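Local coordinates for plasmid pRiA4b Orf3-like domain-containing protein (Methanosarcina mazei, PDB 2I1S) that is of unknown function and belongs to the plasmid pRiA4b ORF-3-like family, at residues Ile18-Tyr32 and Tyr129-Pro141. Numbering follows the deposited sequence.
Sequences ITPQIWRRIQVPENY and YPICTAGKRAAVP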
loop_
_atom_site.group_PDB
_atom_site.type_symbol
_atom_site.label_atom_id
_atom_site.label_comp_id
_atom_site.label_asym_id
_atom_site.label_seq_id
_atom_site.Cartn_x
_atom_site.Cartn_y
_atom_site.Cartn_z
ATOM N N ILE A 18 9.814 8.147 -1.141
ATOM C CA ILE A 18 9.350 9.539 -0.969
ATOM C C ILE A 18 9.584 9.915 0.511
ATOM O O ILE A 18 9.239 9.132 1.416
ATOM C CB ILE A 18 7.850 9.700 -1.393
ATOM C CG1 ILE A 18 7.746 9.880 -2.904
ATOM C CG2 ILE A 18 7.159 10.918 -0.725
ATOM C CD1 ILE A 18 6.583 9.149 -3.440
ATOM N N THR A 19 10.214 11.076 0.739
ATOM C CA THR A 19 10.345 11.618 2.086
ATOM C C THR A 19 9.805 13.071 2.098
ATOM O O THR A 19 9.896 13.782 1.079
ATOM C CB THR A 19 11.785 11.532 2.670
ATOM O OG1 THR A 19 12.658 12.262 1.828
ATOM C CG2 THR A 19 12.286 10.115 2.749
ATOM N N PRO A 20 9.170 13.490 3.211
ATOM C CA PRO A 20 8.738 12.663 4.332
ATOM C C PRO A 20 7.920 11.429 3.911
ATOM O O PRO A 20 7.296 11.414 2.834
ATOM C CB PRO A 20 7.868 13.629 5.147
ATOM C CG PRO A 20 8.378 14.956 4.851
ATOM C CD PRO A 20 8.882 14.924 3.442
ATOM N N GLN A 21 7.883 10.430 4.779
ATOM C CA GLN A 21 7.202 9.166 4.527
ATOM C C GLN A 21 5.659 9.222 4.402
ATOM O O GLN A 21 4.979 9.852 5.176
ATOM C CB GLN A 21 7.644 8.150 5.574
ATOM C CG GLN A 21 7.088 6.780 5.380
ATOM C CD GLN A 21 7.574 5.831 6.426
ATOM O OE1 GLN A 21 7.208 5.927 7.594
ATOM N NE2 GLN A 21 8.421 4.907 6.026
ATOM N N ILE A 22 5.129 8.606 3.352
ATOM C CA ILE A 22 3.692 8.440 3.197
ATOM C C ILE A 22 3.395 7.030 3.727
ATOM O O ILE A 22 3.993 6.063 3.244
ATOM C CB ILE A 22 3.254 8.540 1.707
ATOM C CG1 ILE A 22 3.698 9.865 1.027
ATOM C CG2 ILE A 22 1.770 8.290 1.563
ATOM C CD1 ILE A 22 3.535 9.832 -0.496
ATOM N N TRP A 23 2.528 6.918 4.742
ATOM C CA TRP A 23 2.230 5.607 5.350
ATOM C C TRP A 23 0.814 5.541 5.870
ATOM O O TRP A 23 0.171 6.576 6.073
ATOM C CB TRP A 23 3.213 5.228 6.476
ATOM C CG TRP A 23 3.188 6.198 7.674
ATOM C CD1 TRP A 23 3.956 7.315 7.819
ATOM C CD2 TRP A 23 2.317 6.158 8.816
ATOM N NE1 TRP A 23 3.649 7.951 8.970
ATOM C CE2 TRP A 23 2.632 7.284 9.607
ATOM C CE3 TRP A 23 1.271 5.299 9.232
ATOM C CZ2 TRP A 23 1.967 7.579 10.824
ATOM C CZ3 TRP A 23 0.620 5.578 10.441
ATOM C CH2 TRP A 23 1.000 6.709 11.249
ATOM N N ARG A 24 0.354 4.299 6.060
ATOM C CA ARG A 24 -0.951 3.946 6.659
ATOM C C ARG A 24 -0.777 2.769 7.594
ATOM O O ARG A 24 0.072 1.882 7.371
ATOM C CB ARG A 24 -1.966 3.526 5.592
ATOM C CG ARG A 24 -1.896 4.331 4.349
ATOM C CD ARG A 24 -2.547 5.633 4.621
ATOM N NE ARG A 24 -2.857 6.436 3.428
ATOM C CZ ARG A 24 -2.251 7.573 3.144
ATOM N NH1 ARG A 24 -2.666 8.278 2.140
ATOM N NH2 ARG A 24 -1.233 8.004 3.877
ATOM N N ARG A 25 -1.550 2.745 8.657
ATOM C CA ARG A 25 -1.559 1.550 9.508
ATOM C C ARG A 25 -2.943 0.921 9.395
ATOM O O ARG A 25 -3.939 1.610 9.489
ATOM C CB ARG A 25 -1.135 1.882 10.972
ATOM C CG ARG A 25 0.248 1.367 11.307
ATOM C CD ARG A 25 0.726 1.681 12.740
ATOM N NE ARG A 25 1.516 2.881 12.614
ATOM C CZ ARG A 25 2.833 2.989 12.682
ATOM N NH1 ARG A 25 3.604 1.979 13.003
ATOM N NH2 ARG A 25 3.367 4.165 12.456
ATOM N N ILE A 26 -2.998 -0.363 9.094
ATOM C CA ILE A 26 -4.279 -1.061 8.969
ATOM C C ILE A 26 -4.252 -2.357 9.770
ATOM O O ILE A 26 -3.172 -2.928 9.991
ATOM C CB ILE A 26 -4.663 -1.381 7.478
ATOM C CG1 ILE A 26 -3.708 -2.425 6.857
ATOM C CG2 ILE A 26 -4.834 -0.082 6.650
ATOM C CD1 ILE A 26 -4.118 -2.954 5.428
ATOM N N GLN A 27 -5.425 -2.835 10.194
ATOM C CA GLN A 27 -5.500 -4.185 10.780
ATOM C C GLN A 27 -6.334 -5.113 9.884
ATOM O O GLN A 27 -7.453 -4.772 9.474
ATOM C CB GLN A 27 -6.038 -4.131 12.193
ATOM C CG GLN A 27 -5.245 -3.215 13.137
ATOM C CD GLN A 27 -5.914 -3.078 14.482
ATOM O OE1 GLN A 27 -6.732 -3.924 14.845
ATOM N NE2 GLN A 27 -5.573 -2.024 15.243
ATOM N N VAL A 28 -5.797 -6.283 9.564
ATOM C CA VAL A 28 -6.522 -7.203 8.673
ATOM C C VAL A 28 -6.822 -8.569 9.334
ATOM O O VAL A 28 -6.064 -8.997 10.190
ATOM C CB VAL A 28 -5.781 -7.388 7.297
ATOM C CG1 VAL A 28 -5.760 -6.088 6.535
ATOM C CG2 VAL A 28 -4.370 -7.905 7.495
ATOM N N PRO A 29 -7.942 -9.237 8.946
ATOM C CA PRO A 29 -8.148 -10.602 9.416
ATOM C C PRO A 29 -6.945 -11.479 9.096
ATOM O O PRO A 29 -6.361 -11.371 7.991
ATOM C CB PRO A 29 -9.385 -11.076 8.616
ATOM C CG PRO A 29 -10.153 -9.819 8.347
ATOM C CD PRO A 29 -9.075 -8.774 8.112
ATOM N N GLU A 30 -6.582 -12.329 10.054
ATOM C CA GLU A 30 -5.473 -13.261 9.890
ATOM C C GLU A 30 -5.671 -14.231 8.711
ATOM O O GLU A 30 -4.700 -14.649 8.094
ATOM C CB GLU A 30 -5.185 -14.018 11.211
ATOM C CG GLU A 30 -6.322 -14.959 11.673
ATOM C CD GLU A 30 -5.959 -15.825 12.888
ATOM O OE1 GLU A 30 -4.745 -15.993 13.176
ATOM O OE2 GLU A 30 -6.900 -16.338 13.545
ATOM N N ASN A 31 -6.924 -14.561 8.376
ATOM C CA ASN A 31 -7.201 -15.524 7.302
ATOM C C ASN A 31 -7.217 -14.921 5.873
ATOM O O ASN A 31 -7.603 -15.580 4.881
ATOM C CB ASN A 31 -8.478 -16.331 7.611
ATOM C CG ASN A 31 -9.755 -15.486 7.516
ATOM O OD1 ASN A 31 -9.715 -14.238 7.538
ATOM N ND2 ASN A 31 -10.900 -16.168 7.414
ATOM N N TYR A 32 -6.801 -13.671 5.792
ATOM C CA TYR A 32 -6.704 -12.934 4.540
ATOM C C TYR A 32 -5.736 -13.563 3.570
ATOM O O TYR A 32 -4.682 -14.053 3.978
ATOM C CB TYR A 32 -6.268 -11.493 4.809
ATOM C CG TYR A 32 -7.369 -10.465 4.615
ATOM C CD1 TYR A 32 -8.714 -10.806 4.782
ATOM C CD2 TYR A 32 -7.054 -9.146 4.287
ATOM C CE1 TYR A 32 -9.712 -9.868 4.590
ATOM C CE2 TYR A 32 -8.028 -8.211 4.102
ATOM C CZ TYR A 32 -9.351 -8.562 4.260
ATOM O OH TYR A 32 -10.323 -7.596 4.048
ATOM N N TYR A 129 -13.390 -5.583 10.539
ATOM C CA TYR A 129 -12.080 -5.543 9.887
ATOM C C TYR A 129 -12.229 -5.745 8.375
ATOM O O TYR A 129 -13.178 -6.398 7.938
ATOM C CB TYR A 129 -11.153 -6.589 10.491
ATOM C CG TYR A 129 -10.859 -6.373 11.950
ATOM C CD1 TYR A 129 -9.735 -5.639 12.353
ATOM C CD2 TYR A 129 -11.668 -6.941 12.942
ATOM C CE1 TYR A 129 -9.429 -5.448 13.717
ATOM C CE2 TYR A 129 -11.379 -6.762 14.309
ATOM C CZ TYR A 129 -10.256 -6.012 14.685
ATOM O OH TYR A 129 -9.963 -5.814 16.019
ATOM N N PRO A 130 -11.313 -5.168 7.562
ATOM C CA PRO A 130 -10.146 -4.369 7.919
ATOM C C PRO A 130 -10.478 -2.968 8.417
ATOM O O PRO A 130 -11.570 -2.442 8.154
ATOM C CB PRO A 130 -9.334 -4.312 6.619
ATOM C CG PRO A 130 -10.189 -4.788 5.570
ATOM C CD PRO A 130 -11.461 -5.319 6.103
ATOM N N ILE A 131 -9.550 -2.392 9.168
ATOM C CA ILE A 131 -9.656 -1.000 9.590
ATOM C C ILE A 131 -8.381 -0.219 9.320
ATOM O O ILE A 131 -7.298 -0.799 9.245
ATOM C CB ILE A 131 -10.051 -0.833 11.111
ATOM C CG1 ILE A 131 -9.030 -1.460 12.055
ATOM C CG2 ILE A 131 -11.462 -1.318 11.388
ATOM C CD1 ILE A 131 -9.282 -1.030 13.509
ATOM N N CYS A 132 -8.500 1.096 9.186
ATOM C CA CYS A 132 -7.315 1.948 9.090
ATOM C C CYS A 132 -7.256 2.775 10.344
ATOM O O CYS A 132 -8.174 3.539 10.637
ATOM C CB CYS A 132 -7.371 2.840 7.842
ATOM S SG CYS A 132 -5.953 3.945 7.620
ATOM N N THR A 133 -6.193 2.608 11.113
ATOM C CA THR A 133 -6.122 3.287 12.382
ATOM C C THR A 133 -5.414 4.651 12.348
ATOM O O THR A 133 -5.674 5.486 13.220
ATOM C CB THR A 133 -5.469 2.407 13.471
ATOM O OG1 THR A 133 -4.103 2.106 13.118
ATOM C CG2 THR A 133 -6.286 1.118 13.712
ATOM N N ALA A 134 -4.517 4.853 11.371
ATOM C CA ALA A 134 -3.620 6.008 11.301
ATOM C C ALA A 134 -2.900 6.081 9.945
ATOM O O ALA A 134 -2.780 5.091 9.203
ATOM C CB ALA A 134 -2.574 5.943 12.462
ATOM N N GLY A 135 -2.411 7.263 9.607
ATOM C CA GLY A 135 -1.652 7.441 8.359
ATOM C C GLY A 135 -1.046 8.825 8.308
ATOM O O GLY A 135 -1.408 9.679 9.090
ATOM N N LYS A 136 -0.101 9.043 7.408
ATOM C CA LYS A 136 0.426 10.383 7.215
ATOM C C LYS A 136 0.576 10.593 5.704
ATOM O O LYS A 136 1.039 9.689 5.021
ATOM C CB LYS A 136 1.784 10.523 7.882
ATOM C CG LYS A 136 2.059 11.845 8.528
ATOM C CD LYS A 136 1.298 12.027 9.804
ATOM C CE LYS A 136 1.426 13.449 10.300
ATOM N NZ LYS A 136 2.492 13.680 11.394
ATOM N N ARG A 137 0.166 11.782 5.241
ATOM C CA ARG A 137 0.400 12.344 3.912
ATOM C C ARG A 137 -0.609 11.834 2.899
ATOM O O ARG A 137 -1.165 10.748 3.063
ATOM C CB ARG A 137 1.827 12.129 3.422
ATOM C CG ARG A 137 2.890 12.568 4.423
ATOM C CD ARG A 137 4.179 12.832 3.748
ATOM N NE ARG A 137 4.148 14.043 2.953
ATOM C CZ ARG A 137 4.958 14.292 1.924
ATOM N NH1 ARG A 137 5.852 13.381 1.549
ATOM N NH2 ARG A 137 4.878 15.466 1.277
ATOM N N ALA A 138 -0.860 12.627 1.866
ATOM C CA ALA A 138 -1.625 12.153 0.713
ATOM C C ALA A 138 -0.892 11.026 -0.027
ATOM O O ALA A 138 0.312 11.092 -0.262
ATOM C CB ALA A 138 -1.918 13.319 -0.242
ATOM N N ALA A 139 -1.625 9.986 -0.378
ATOM C CA ALA A 139 -1.145 8.963 -1.290
ATOM C C ALA A 139 -0.751 9.539 -2.666
ATOM O O ALA A 139 -1.279 10.564 -3.122
ATOM C CB ALA A 139 -2.201 7.907 -1.434
ATOM N N VAL A 140 0.215 8.904 -3.323
ATOM C CA VAL A 140 0.621 9.392 -4.653
ATOM C C VAL A 140 -0.561 9.153 -5.605
ATOM O O VAL A 140 -1.178 8.080 -5.563
ATOM C CB VAL A 140 1.914 8.672 -5.169
ATOM C CG1 VAL A 140 3.120 8.966 -4.243
ATOM C CG2 VAL A 140 1.703 7.136 -5.331
ATOM N N PRO A 141 -0.911 10.163 -6.432
ATOM C CA PRO A 141 -2.006 9.920 -7.374
ATOM C C PRO A 141 -1.602 8.883 -8.417
ATOM O O PRO A 141 -0.399 8.682 -8.663
ATOM C CB PRO A 141 -2.219 11.280 -8.024
ATOM C CG PRO A 141 -1.631 12.304 -6.930
ATOM C CD PRO A 141 -0.416 11.563 -6.501
HETATM O O HOH W 1 7.851 14.799 -0.519
#
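W23 has its CG wedged between the backbone N and the carbonyl carbon (chi1 62°), which lays the indole along the neighbouring strand over G135, while a bend at chi2 (-77°) curls R24 on the other face of the sheet back to the carbonyl of R137. CA of G135 sits 3.8 Å from the centroid of the six-membered ring of W23, a CH-pi contact over the face; CZ3 of W23 reaches CB of A134, and its NE1 lies 3.4 Å from CB of K136. R25 NH2 lies over the rim of the opposite face, the guanidinium meeting the ring with its edge, although it is paired through NH1 with E118. Were W23 replaced by an alanine, G135 would probably lose its aromatic cover and R25 NH2 the indole rim beneath it.

R24 grips R137 O end-on with NH1 and NH2, the latter at 2.9 Å, and NH2 also donates to W23 O from above the carbonyl plane, 3.0 Å away. K136 N reaches W23 O from the opposite face of that plane, at 2.8 Å. V44 O takes the NE of R24, and F181 adds a cation-pi contact, fixing this buried guanidinium from several directions.

Beyond the strand, R137 turns back across I22 and donates from NH1 to P20 O at 2.8 Å, with a water linking NH1 to T19 O; its NH2 forms a salt bridge with E179. At the far end, OE1 of Q27 meets the ring edge of Y129 at CE1, 3.3 Å away, and the OH of Y32 packs against the ring of P130.

Backbone bonds such as Q27 N to I131 O join strands 22-29 and 131-136 as an antiparallel pair, the latter being an outermost strand of the chain's mixed beta sheet.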